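Cyclase (Uncultured organism, PDB 5IBZ) binds acetylphosphate in a pocket of its cyclase-family fold and may have arylformamidase activity. Local coordinates at residues L55-D60 and G280-L285; T112-L117 and S315-I320; I202-V207 and V245-I250; L70-T75 and I104-Q109. All coordinates share one frame; numbering follows the deposited sequence.

How the contacts relate
Contacts 1, 2 and 3 reach one central mixed sheet. Its strands 199-203, 244-247, 278-281, 113-115 and 314-316 lie side by side in that order. Contact 3 joins the first two, and contact 2 the last two. Contact 1 follows strand 278-281 between them, its centre about 9 Å from each of theirs. D115, I250 and E281 bring these three to the acetylphosphate pocket. Contact 4 lies on a two-stranded arm, centred about 14 Å from contacts 1 and 2, and touches both, at I59 and P316. Along the chain the segments of contacts 1 and 2 alternate, and contact 3 falls within both spans. Contact 4 closes before contact 2 opens. It meets three other subunits; contacts 1 and 2 touch one of them.

Contact 1 (L55-D60 and G280-L285); sequences LAIPID and GEIWWL. With UVW (acetylphosphate), chain F.
L55 and W283 meet where two strands of the central mixed sheet run out into loops. Segment 55-60 follows strand 52-54, and I282 to L285 follow strand 278-281. I282 has a positive phi (58°), so the chain turns there out of the strand. One backbone hydrogen bond joins the two loops, W284 N to L55 O at 2.8 Å. It is nearly straight, and the donor stands above the carbonyl plane.

The L55 and W283 side chains cross obliquely. L55 CD1 lies 3.9 Å from W283 CE3 and is almost as near CZ3, so it meets the six-membered ring of the indole. The same methyl touches L285 CD2 at 4.1 Å. The indole is held in turn by Q113, whose O accepts from W283 NE1, and by W114, which meets it edge-to-face.

I57 uses both of its branches. Its CG1 sits between the backbone N and the carbonyl carbon (chi1 60°), and CD1 beyond it reaches I282 CG2 at 3.6 Å. CG2 approaches W284 CE3 at 4.0 Å, with the two side chains at about a right angle. The W284 indole leads away from the loop, and its NE1 donates to E287 OE2.

Farther along the loop, P58 and I59 pack on P310 and I309 of a second subunit. E281, the last residue of the strand, reaches instead into the ligand pocket shared with R69, H119 and H268. There E281 OE2 comes within 2.6 Å of acetylphosphate O2P, and E281 OE1 within 2.8 Å of O3P.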
# COMPACT_ATOMS: atom_id res chain seq x y z
N LEU B 55 5.56 25.00 -3.41
CA LEU B 55 4.17 25.14 -3.82
C LEU B 55 3.41 23.83 -3.62
O LEU B 55 2.41 23.57 -4.29
CB LEU B 55 4.08 25.59 -5.29
CG LEU B 55 5.02 26.75 -5.64
CD1 LEU B 55 4.80 27.15 -7.10
CD2 LEU B 55 4.79 27.96 -4.76
N ALA B 56 3.88 23.01 -2.69
CA ALA B 56 3.21 21.76 -2.37
C ALA B 56 2.37 21.83 -1.10
O ALA B 56 2.72 22.54 -0.15
CB ALA B 56 4.23 20.64 -2.22
N ILE B 57 1.31 21.06 -1.07
CA ILE B 57 0.64 20.73 0.19
C ILE B 57 1.37 19.57 0.85
O ILE B 57 2.09 18.80 0.18
CB ILE B 57 -0.85 20.39 0.01
CG1 ILE B 57 -1.07 19.17 -0.89
CG2 ILE B 57 -1.60 21.58 -0.51
CD1 ILE B 57 -2.43 18.49 -0.66
N PRO B 58 1.19 19.41 2.16
CA PRO B 58 1.83 18.25 2.79
C PRO B 58 1.24 16.94 2.30
O PRO B 58 -0.00 16.83 2.16
CB PRO B 58 1.56 18.46 4.28
CG PRO B 58 0.43 19.43 4.36
CD PRO B 58 0.52 20.29 3.12
N ILE B 59 2.11 15.97 2.05
CA ILE B 59 1.69 14.61 1.76
C ILE B 59 1.40 13.91 3.08
O ILE B 59 2.32 13.54 3.82
CB ILE B 59 2.74 13.83 0.98
CG1 ILE B 59 3.01 14.53 -0.37
CG2 ILE B 59 2.29 12.38 0.77
CD1 ILE B 59 4.01 13.87 -1.25
N ASP B 60 0.12 13.75 3.35
CA ASP B 60 -0.36 13.12 4.56
C ASP B 60 -1.81 12.71 4.29
O ASP B 60 -2.27 12.81 3.15
CB ASP B 60 -0.22 14.03 5.79
CG ASP B 60 -1.02 15.33 5.71
OD1 ASP B 60 -2.09 15.36 5.07
OD2 ASP B 60 -0.57 16.33 6.32
N GLY B 280 -1.64 20.69 -13.77
CA GLY B 280 -1.18 20.61 -12.40
C GLY B 280 -2.30 20.94 -11.43
O GLY B 280 -3.09 21.86 -11.67
N GLU B 281 -2.41 20.16 -10.35
CA GLU B 281 -3.53 20.33 -9.42
C GLU B 281 -3.06 20.25 -7.99
O GLU B 281 -2.06 19.59 -7.68
CB GLU B 281 -4.60 19.26 -9.67
CG GLU B 281 -5.28 19.43 -11.03
CD GLU B 281 -6.10 18.24 -11.47
OE1 GLU B 281 -5.93 17.13 -10.95
OE2 GLU B 281 -6.95 18.47 -12.36
N ILE B 282 -3.84 20.88 -7.12
CA ILE B 282 -3.61 20.92 -5.66
C ILE B 282 -2.24 21.51 -5.30
O ILE B 282 -1.57 21.12 -4.34
CB ILE B 282 -3.76 19.51 -4.98
CG1 ILE B 282 -4.79 18.64 -5.72
CG2 ILE B 282 -4.17 19.74 -3.54
CD1 ILE B 282 -5.13 17.32 -5.02
N TRP B 283 -1.84 22.53 -6.05
CA TRP B 283 -0.67 23.30 -5.67
C TRP B 283 -1.05 24.28 -4.55
O TRP B 283 -2.23 24.57 -4.35
CB TRP B 283 -0.09 24.05 -6.89
CG TRP B 283 0.52 23.17 -7.96
CD1 TRP B 283 0.11 21.92 -8.32
CD2 TRP B 283 1.63 23.48 -8.80
NE1 TRP B 283 0.90 21.43 -9.34
CE2 TRP B 283 1.85 22.38 -9.65
CE3 TRP B 283 2.48 24.59 -8.91
CZ2 TRP B 283 2.85 22.36 -10.61
CZ3 TRP B 283 3.48 24.57 -9.86
CH2 TRP B 283 3.66 23.47 -10.69
N TRP B 284 -0.05 24.76 -3.80
CA TRP B 284 -0.25 25.66 -2.68
C TRP B 284 0.42 26.98 -3.00
O TRP B 284 1.65 27.05 -3.11
CB TRP B 284 0.33 25.09 -1.38
CG TRP B 284 0.07 26.00 -0.22
CD1 TRP B 284 0.93 26.94 0.30
CD2 TRP B 284 -1.13 26.08 0.56
NE1 TRP B 284 0.33 27.60 1.34
CE2 TRP B 284 -0.93 27.09 1.53
CE3 TRP B 284 -2.36 25.40 0.53
CZ2 TRP B 284 -1.92 27.42 2.46
CZ3 TRP B 284 -3.33 25.74 1.46
CH2 TRP B 284 -3.10 26.74 2.41
N LEU B 285 -0.38 28.03 -3.16
CA LEU B 285 0.12 29.27 -3.73
C LEU B 285 0.02 30.48 -2.81
O LEU B 285 0.38 31.59 -3.20
CB LEU B 285 -0.65 29.56 -5.03
CG LEU B 285 -0.51 28.46 -6.09
CD1 LEU B 285 -1.31 28.80 -7.33
CD2 LEU B 285 0.94 28.19 -6.44
C1 UVW F . -11.11 14.51 -11.47
O1 UVW F . -10.73 13.49 -11.00
C1M UVW F . -12.60 14.83 -11.48
O2 UVW F . -10.22 15.44 -12.00
P UVW F . -8.61 15.15 -12.17
O1P UVW F . -8.36 13.80 -12.80
O2P UVW F . -8.09 16.26 -13.07
O3P UVW F . -7.89 15.20 -10.85

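Contact 2 (T112-L117 and S315-I320)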
# COMPACT_ATOMS: atom_id res chain seq x y z
N THR B 112 -0.42 17.36 -4.40
CA THR B 112 0.18 18.24 -5.40
C THR B 112 0.71 17.38 -6.55
O THR B 112 1.43 16.41 -6.31
CB THR B 112 1.30 19.09 -4.78
OG1 THR B 112 0.75 19.85 -3.69
CG2 THR B 112 1.92 19.99 -5.81
N GLN B 113 0.35 17.72 -7.78
CA GLN B 113 0.56 16.79 -8.88
C GLN B 113 0.72 17.45 -10.23
O GLN B 113 0.24 18.57 -10.46
CB GLN B 113 -0.62 15.81 -8.97
CG GLN B 113 -1.92 16.46 -9.46
CD GLN B 113 -3.13 15.58 -9.22
OE1 GLN B 113 -3.68 14.95 -10.12
NE2 GLN B 113 -3.51 15.49 -7.98
N TRP B 114 1.38 16.72 -11.12
CA TRP B 114 1.20 16.86 -12.58
C TRP B 114 0.40 15.67 -13.07
O TRP B 114 0.63 14.54 -12.61
CB TRP B 114 2.51 16.87 -13.36
CG TRP B 114 3.29 18.12 -13.35
CD1 TRP B 114 4.55 18.27 -12.88
CD2 TRP B 114 2.90 19.40 -13.87
NE1 TRP B 114 4.97 19.56 -13.06
CE2 TRP B 114 3.98 20.28 -13.67
CE3 TRP B 114 1.75 19.89 -14.47
CZ2 TRP B 114 3.94 21.61 -14.03
CZ3 TRP B 114 1.71 21.21 -14.86
CH2 TRP B 114 2.80 22.06 -14.63
N ASP B 115 -0.48 15.93 -14.02
CA ASP B 115 -1.16 14.87 -14.76
C ASP B 115 -0.50 14.74 -16.10
O ASP B 115 -0.31 15.73 -16.80
CB ASP B 115 -2.63 15.20 -14.92
CG ASP B 115 -3.33 15.38 -13.57
OD1 ASP B 115 -2.84 14.80 -12.57
OD2 ASP B 115 -4.34 16.11 -13.53
N ALA B 116 -0.10 13.52 -16.45
CA ALA B 116 0.51 13.25 -17.76
C ALA B 116 -0.54 13.30 -18.86
O ALA B 116 -1.74 13.30 -18.59
CB ALA B 116 1.17 11.90 -17.75
N LEU B 117 -0.07 13.29 -20.10
CA LEU B 117 -0.99 13.29 -21.23
C LEU B 117 -1.73 11.95 -21.33
O LEU B 117 -2.73 11.83 -22.04
CB LEU B 117 -0.25 13.61 -22.52
CG LEU B 117 0.57 14.89 -22.48
CD1 LEU B 117 1.20 15.13 -23.84
CD2 LEU B 117 -0.26 16.10 -22.04
N SER B 315 2.31 12.34 -11.49
CA SER B 315 3.29 12.26 -10.43
C SER B 315 3.03 13.27 -9.34
O SER B 315 2.60 14.38 -9.64
CB SER B 315 4.67 12.53 -10.99
OG SER B 315 5.65 12.49 -9.96
N PRO B 316 3.32 12.91 -8.08
CA PRO B 316 3.47 13.92 -7.04
C PRO B 316 4.72 14.73 -7.29
O PRO B 316 5.61 14.33 -8.04
CB PRO B 316 3.56 13.12 -5.74
CG PRO B 316 3.96 11.79 -6.13
CD PRO B 316 3.52 11.55 -7.55
N LEU B 317 4.76 15.90 -6.69
CA LEU B 317 5.97 16.70 -6.76
C LEU B 317 5.99 17.75 -5.67
O LEU B 317 5.03 17.92 -4.94
CB LEU B 317 6.10 17.35 -8.12
CG LEU B 317 5.13 18.48 -8.38
CD1 LEU B 317 5.78 19.47 -9.38
CD2 LEU B 317 3.85 17.97 -8.96
N ASN B 318 7.14 18.41 -5.58
CA ASN B 318 7.30 19.57 -4.72
C ASN B 318 7.81 20.70 -5.60
O ASN B 318 9.01 20.89 -5.76
CB ASN B 318 8.26 19.27 -3.58
CG ASN B 318 8.43 20.43 -2.67
OD1 ASN B 318 7.70 21.41 -2.76
ND2 ASN B 318 9.40 20.35 -1.79
N PRO B 319 6.89 21.44 -6.23
CA PRO B 319 7.37 22.53 -7.10
C PRO B 319 8.03 23.64 -6.29
O PRO B 319 7.43 24.07 -5.29
CB PRO B 319 6.09 23.04 -7.77
CG PRO B 319 4.97 22.13 -7.28
CD PRO B 319 5.45 21.51 -6.01
N ILE B 320 9.23 24.09 -6.69
CA ILE B 320 9.89 25.21 -6.02
C ILE B 320 9.93 26.42 -6.94
O ILE B 320 10.48 26.34 -8.05
CB ILE B 320 11.33 24.86 -5.61
CG1 ILE B 320 11.40 23.54 -4.85
CG2 ILE B 320 11.91 26.00 -4.76
CD1 ILE B 320 10.59 23.50 -3.55
O HOH W 1 2.92 15.67 -4.30
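An antiparallel pairing at the border of the central mixed sheet joins W114 and Q113 of strand 113-115 to S315 and P316 of strand 314-316. W114 and S315 form the hydrogen-bonded pair: W114 N to S315 O and S315 N to W114 O, each 3.0 Å. Q113 and P316 form the non-hydrogen-bonded pair, where the missing N-H of the proline costs no cross-strand bond. W114 and S315 point to one face of the sheet, Q113 and P316 to the other.

Past the pair the strands part. L317 N makes a weak direct bond to T112 O, and a water bridges the same two atoms. It donates to T112 O at 2.6 Å and accepts from L317 N at 3.0 Å.

L317 CG sits between its own backbone N and carbonyl carbon (chi1 72°). From there CD2 packs against the backbone of Q113, 3.4 Å from its C. CD1 lies 3.8 Å from W114 NE1, whose hydrogen bond goes to A304 O. An alanine in place of L317 would probably open a gap beside the W114 indole and the Q113 backbone. T112 CG2 and P319 CD meet tip to tip at 3.8 Å. T112 OG1 turns to other partners, I282 O and I57 N.

N318 binds P306, K152 and Q305 of a second subunit. D115 lines the acetylphosphate pocket. Strand 113-115 has strand 278-281 as its other neighbour, through backbone bonds of Q113 to E281 and D115 to I279, while 314-316 is the outermost strand within this chain.

Contact 3 (I202-V207 and V245-I250); sequences IRTGLV and VAADNI
I202 donates from its N to A246 O at 2.8 Å and takes a weak bond on its own O from D248 N. I202 CD1 packs on V245 CG1 at 3.6 Å. R203 turns away overall. Its CG touches D248 OD2, while its guanidinium forms salt bridges to D163 and E208.

T204 points toward D248 and gives it two hydrogen bonds. T204 N meets D248 OD1 on the syn side at 2.7 Å, and T204 OG1 reaches the same oxygen, also at 2.7 Å, from above the carboxylate plane. OG1 also accepts from L206 N at 3.1 Å, which makes an ST turn. G205 N donates to the other oxygen, D248 OD2, at 2.9 Å. The carboxylate thus grips the loop that follows strand 199-203. That strand and 244-247 are parallel neighbours, joined by a helical beta-alpha-beta crossover in the central mixed sheet. The chi1 of D248 (65°) turns CG toward the T204 and G205 amides. An alanine at D248 would probably leave T204 N, T204 OG1 and G205 N without this acceptor and the loop less firmly tied to the end of strand 244-247.

L206 lays CD2 against N249 CB at 3.7 Å. The amide end of N249 is held by T227 O and L252 N. L206 also packs on F221 of helix 215-223, as does I250, a residue of the acetylphosphate pocket. V207 N donates to D248 O at 3.0 Å, nearly along the C=O axis. V207 CG1 packs on D248 CB and against the same carbonyl oxygen.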
# COMPACT_ATOMS: atom_id res chain seq x y z
N ILE B 202 -2.00 29.25 -11.46
CA ILE B 202 -3.21 30.04 -11.21
C ILE B 202 -3.67 29.94 -9.77
O ILE B 202 -3.96 28.82 -9.28
CB ILE B 202 -4.37 29.58 -12.11
CG1 ILE B 202 -3.92 29.59 -13.58
CG2 ILE B 202 -5.61 30.47 -11.93
CD1 ILE B 202 -4.93 28.99 -14.53
N ARG B 203 -3.73 31.07 -9.07
CA ARG B 203 -4.28 31.10 -7.72
C ARG B 203 -5.79 31.38 -7.74
O ARG B 203 -6.23 32.49 -8.12
CB ARG B 203 -3.59 32.15 -6.84
CG ARG B 203 -4.20 32.21 -5.44
CD ARG B 203 -3.28 32.88 -4.42
NE ARG B 203 -3.90 32.96 -3.10
CZ ARG B 203 -4.46 34.05 -2.57
NH1 ARG B 203 -4.50 35.19 -3.24
NH2 ARG B 203 -4.98 33.98 -1.37
N THR B 204 -6.53 30.34 -7.34
CA THR B 204 -7.98 30.34 -7.16
C THR B 204 -8.43 30.43 -5.71
O THR B 204 -9.60 30.71 -5.41
CB THR B 204 -8.64 29.06 -7.70
OG1 THR B 204 -8.45 27.99 -6.76
CG2 THR B 204 -8.12 28.68 -9.06
N GLY B 205 -7.50 30.14 -4.81
CA GLY B 205 -7.74 30.17 -3.38
C GLY B 205 -8.42 28.93 -2.82
O GLY B 205 -8.56 28.80 -1.60
N LEU B 206 -8.85 28.01 -3.67
CA LEU B 206 -9.76 26.96 -3.20
C LEU B 206 -9.13 26.09 -2.10
O LEU B 206 -9.77 25.83 -1.07
CB LEU B 206 -10.24 26.10 -4.37
CG LEU B 206 -11.28 25.03 -3.98
CD1 LEU B 206 -12.56 25.67 -3.49
CD2 LEU B 206 -11.57 24.04 -5.11
N VAL B 207 -7.88 25.66 -2.29
CA VAL B 207 -7.24 24.78 -1.32
C VAL B 207 -7.02 25.48 0.04
O VAL B 207 -6.89 24.82 1.08
CB VAL B 207 -5.89 24.22 -1.87
CG1 VAL B 207 -4.87 25.33 -2.00
CG2 VAL B 207 -5.37 23.11 -1.00
N VAL B 245 -0.34 24.08 -17.20
CA VAL B 245 -1.16 24.98 -16.41
C VAL B 245 -1.47 24.29 -15.10
O VAL B 245 -2.00 23.18 -15.11
CB VAL B 245 -2.46 25.34 -17.13
CG1 VAL B 245 -3.29 26.29 -16.32
CG2 VAL B 245 -2.18 25.96 -18.49
N ALA B 246 -1.10 24.94 -14.00
CA ALA B 246 -1.34 24.38 -12.68
C ALA B 246 -2.20 25.33 -11.88
O ALA B 246 -2.19 26.53 -12.11
CB ALA B 246 -0.06 24.13 -11.98
N ALA B 247 -2.88 24.78 -10.87
CA ALA B 247 -3.71 25.59 -9.99
C ALA B 247 -3.79 25.03 -8.58
O ALA B 247 -3.42 23.87 -8.32
CB ALA B 247 -5.13 25.74 -10.56
N ASP B 248 -4.23 25.89 -7.67
CA ASP B 248 -4.47 25.53 -6.28
C ASP B 248 -5.94 25.12 -6.04
O ASP B 248 -6.51 25.37 -4.98
CB ASP B 248 -4.10 26.70 -5.37
CG ASP B 248 -4.98 27.89 -5.59
OD1 ASP B 248 -5.71 27.87 -6.62
OD2 ASP B 248 -4.96 28.84 -4.76
N ASN B 249 -6.54 24.49 -7.04
CA ASN B 249 -7.82 23.81 -6.84
C ASN B 249 -7.59 22.31 -7.09
O ASN B 249 -6.43 21.86 -7.15
CB ASN B 249 -8.93 24.40 -7.72
CG ASN B 249 -8.61 24.32 -9.19
OD1 ASN B 249 -7.69 23.62 -9.60
ND2 ASN B 249 -9.41 25.02 -10.01
N ILE B 250 -8.65 21.52 -7.20
CA ILE B 250 -8.49 20.08 -7.28
C ILE B 250 -8.60 19.58 -8.72
O ILE B 250 -7.96 18.59 -9.09
CB ILE B 250 -9.54 19.33 -6.41
CG1 ILE B 250 -9.72 20.00 -5.05
CG2 ILE B 250 -9.14 17.89 -6.25
CD1 ILE B 250 -8.46 20.17 -4.22

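Contact 4 (L70-T75 and I104-Q109)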
# COMPACT_ATOMS: atom_id res chain seq x y z
N LEU B 70 -8.01 7.47 -2.56
CA LEU B 70 -7.56 7.35 -1.16
C LEU B 70 -6.64 8.49 -0.79
O LEU B 70 -5.83 8.91 -1.61
CB LEU B 70 -6.79 6.05 -0.92
CG LEU B 70 -7.32 5.12 0.17
CD1 LEU B 70 -8.52 4.49 -0.38
CD2 LEU B 70 -6.27 4.08 0.56
N PRO B 71 -6.69 8.96 0.46
CA PRO B 71 -5.65 9.89 0.90
C PRO B 71 -4.28 9.21 0.93
O PRO B 71 -4.22 8.02 1.23
CB PRO B 71 -6.09 10.27 2.33
CG PRO B 71 -7.48 9.86 2.43
CD PRO B 71 -7.68 8.70 1.51
N PRO B 72 -3.20 9.94 0.64
CA PRO B 72 -1.87 9.36 0.86
C PRO B 72 -1.74 8.85 2.30
O PRO B 72 -2.32 9.43 3.21
CB PRO B 72 -0.93 10.53 0.59
CG PRO B 72 -1.71 11.44 -0.32
CD PRO B 72 -3.13 11.30 0.07
N HIS B 73 -0.98 7.78 2.48
CA HIS B 73 -0.88 7.17 3.79
C HIS B 73 0.56 6.77 4.09
O HIS B 73 1.12 5.88 3.45
CB HIS B 73 -1.76 5.96 3.90
CG HIS B 73 -1.93 5.50 5.31
ND1 HIS B 73 -1.55 4.24 5.74
CD2 HIS B 73 -2.42 6.14 6.39
CE1 HIS B 73 -1.80 4.14 7.03
NE2 HIS B 73 -2.33 5.28 7.45
N HIS B 74 1.12 7.44 5.10
CA HIS B 74 2.52 7.27 5.53
C HIS B 74 2.56 6.33 6.73
O HIS B 74 1.77 6.47 7.67
CB HIS B 74 3.09 8.66 5.88
CG HIS B 74 4.46 8.65 6.49
ND1 HIS B 74 4.75 9.33 7.66
CD2 HIS B 74 5.64 8.16 6.04
CE1 HIS B 74 6.04 9.21 7.93
NE2 HIS B 74 6.60 8.50 6.97
N THR B 75 3.43 5.32 6.68
CA THR B 75 3.64 4.46 7.85
C THR B 75 5.12 4.24 8.05
O THR B 75 5.91 4.28 7.10
CB THR B 75 2.94 3.07 7.73
OG1 THR B 75 3.37 2.39 6.54
CG2 THR B 75 1.41 3.19 7.71
N ILE B 104 5.17 4.76 1.98
CA ILE B 104 3.98 5.50 1.60
C ILE B 104 3.15 4.68 0.62
O ILE B 104 3.70 3.95 -0.22
CB ILE B 104 4.35 6.87 0.97
CG1 ILE B 104 3.11 7.75 0.80
CG2 ILE B 104 5.04 6.68 -0.36
CD1 ILE B 104 2.98 8.79 1.88
N TYR B 105 1.83 4.76 0.79
CA TYR B 105 0.86 4.30 -0.20
C TYR B 105 0.10 5.52 -0.65
O TYR B 105 -0.51 6.19 0.16
CB TYR B 105 -0.13 3.27 0.37
CG TYR B 105 -1.04 2.66 -0.68
CD1 TYR B 105 -0.52 1.85 -1.67
CD2 TYR B 105 -2.40 2.88 -0.67
CE1 TYR B 105 -1.36 1.27 -2.63
CE2 TYR B 105 -3.23 2.30 -1.62
CZ TYR B 105 -2.70 1.49 -2.58
OH TYR B 105 -3.52 0.90 -3.54
N MSE B 106 0.11 5.85 -1.93
CA MSE B 106 -0.71 6.98 -2.34
C MSE B 106 -1.16 6.91 -3.77
O MSE B 106 -0.49 6.30 -4.62
CB MSE B 106 0.07 8.29 -2.14
CG MSE B 106 1.28 8.40 -3.02
SE MSE B 106 2.32 10.02 -2.66
CE MSE B 106 1.09 11.40 -3.23
N PRO B 107 -2.28 7.56 -4.06
CA PRO B 107 -2.57 7.81 -5.45
C PRO B 107 -1.56 8.79 -6.02
O PRO B 107 -1.19 9.75 -5.34
CB PRO B 107 -3.98 8.44 -5.43
CG PRO B 107 -4.45 8.40 -4.02
CD PRO B 107 -3.22 8.29 -3.17
N LEU B 108 -1.14 8.59 -7.25
CA LEU B 108 -0.25 9.55 -7.87
C LEU B 108 -1.01 10.82 -8.23
O LEU B 108 -0.38 11.83 -8.51
CB LEU B 108 0.45 8.92 -9.08
CG LEU B 108 1.32 7.72 -8.73
CD1 LEU B 108 2.01 7.16 -9.99
CD2 LEU B 108 2.37 8.05 -7.69
N GLN B 109 -2.34 10.76 -8.19
CA GLN B 109 -3.19 11.95 -8.32
C GLN B 109 -3.71 12.37 -6.94
O GLN B 109 -4.77 13.01 -6.84
CB GLN B 109 -4.39 11.68 -9.26
CG GLN B 109 -4.04 11.39 -10.72
CD GLN B 109 -3.38 10.03 -10.94
OE1 GLN B 109 -3.92 9.00 -10.54
NE2 GLN B 109 -2.18 10.04 -11.52
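P72 and M106 fit together at the base of a two-stranded antiparallel arm that extends from the main body of the fold. The arm is made of strands 73-76 and 97-107. Where H73 to T75 face I104 to P107, the strand axes run 4.9 Å apart at 174°. H73 and Y105 form the hydrogen-bonded pair, with H73 N to Y105 O at 2.9 Å and Y105 N to H73 O at 3.0 Å.

The ring of P72 is the bump on one side, and the bent chain of M106 receives it between CB and CE. P72 CB rests 3.7 Å from M106 CB, and P72 CG comes 4.0 Å from M106 CE. The selenomethionine chain bends at chi3 (-67°), which brings CE round to the proline. I59 and P316 pack against this pair from the main body.

I104 supplies a second bump. Its CG1 is anti to the backbone N, and CD1 beyond it settles in the angle between the H73 carbonyl group and H74 CB. It lies 3.8 Å from H73 C and 4.0 Å from H74 CB. H74 NE2 is hydrogen-bonded to D102 OD2.

L70 CD2 meets the edge of the Y105 ring at CE2, 4.1 Å away and near the ring plane. The two side chains cross at about a right angle.

The arm takes part in the subunit interfaces. Residues 104-107 pair with an antiparallel strand of a second subunit, so the sheet continues across that interface. The Y105 ring stacks on Y105 of a third subunit, and its OH is hydrogen-bonded to H73 ND1 of that subunit.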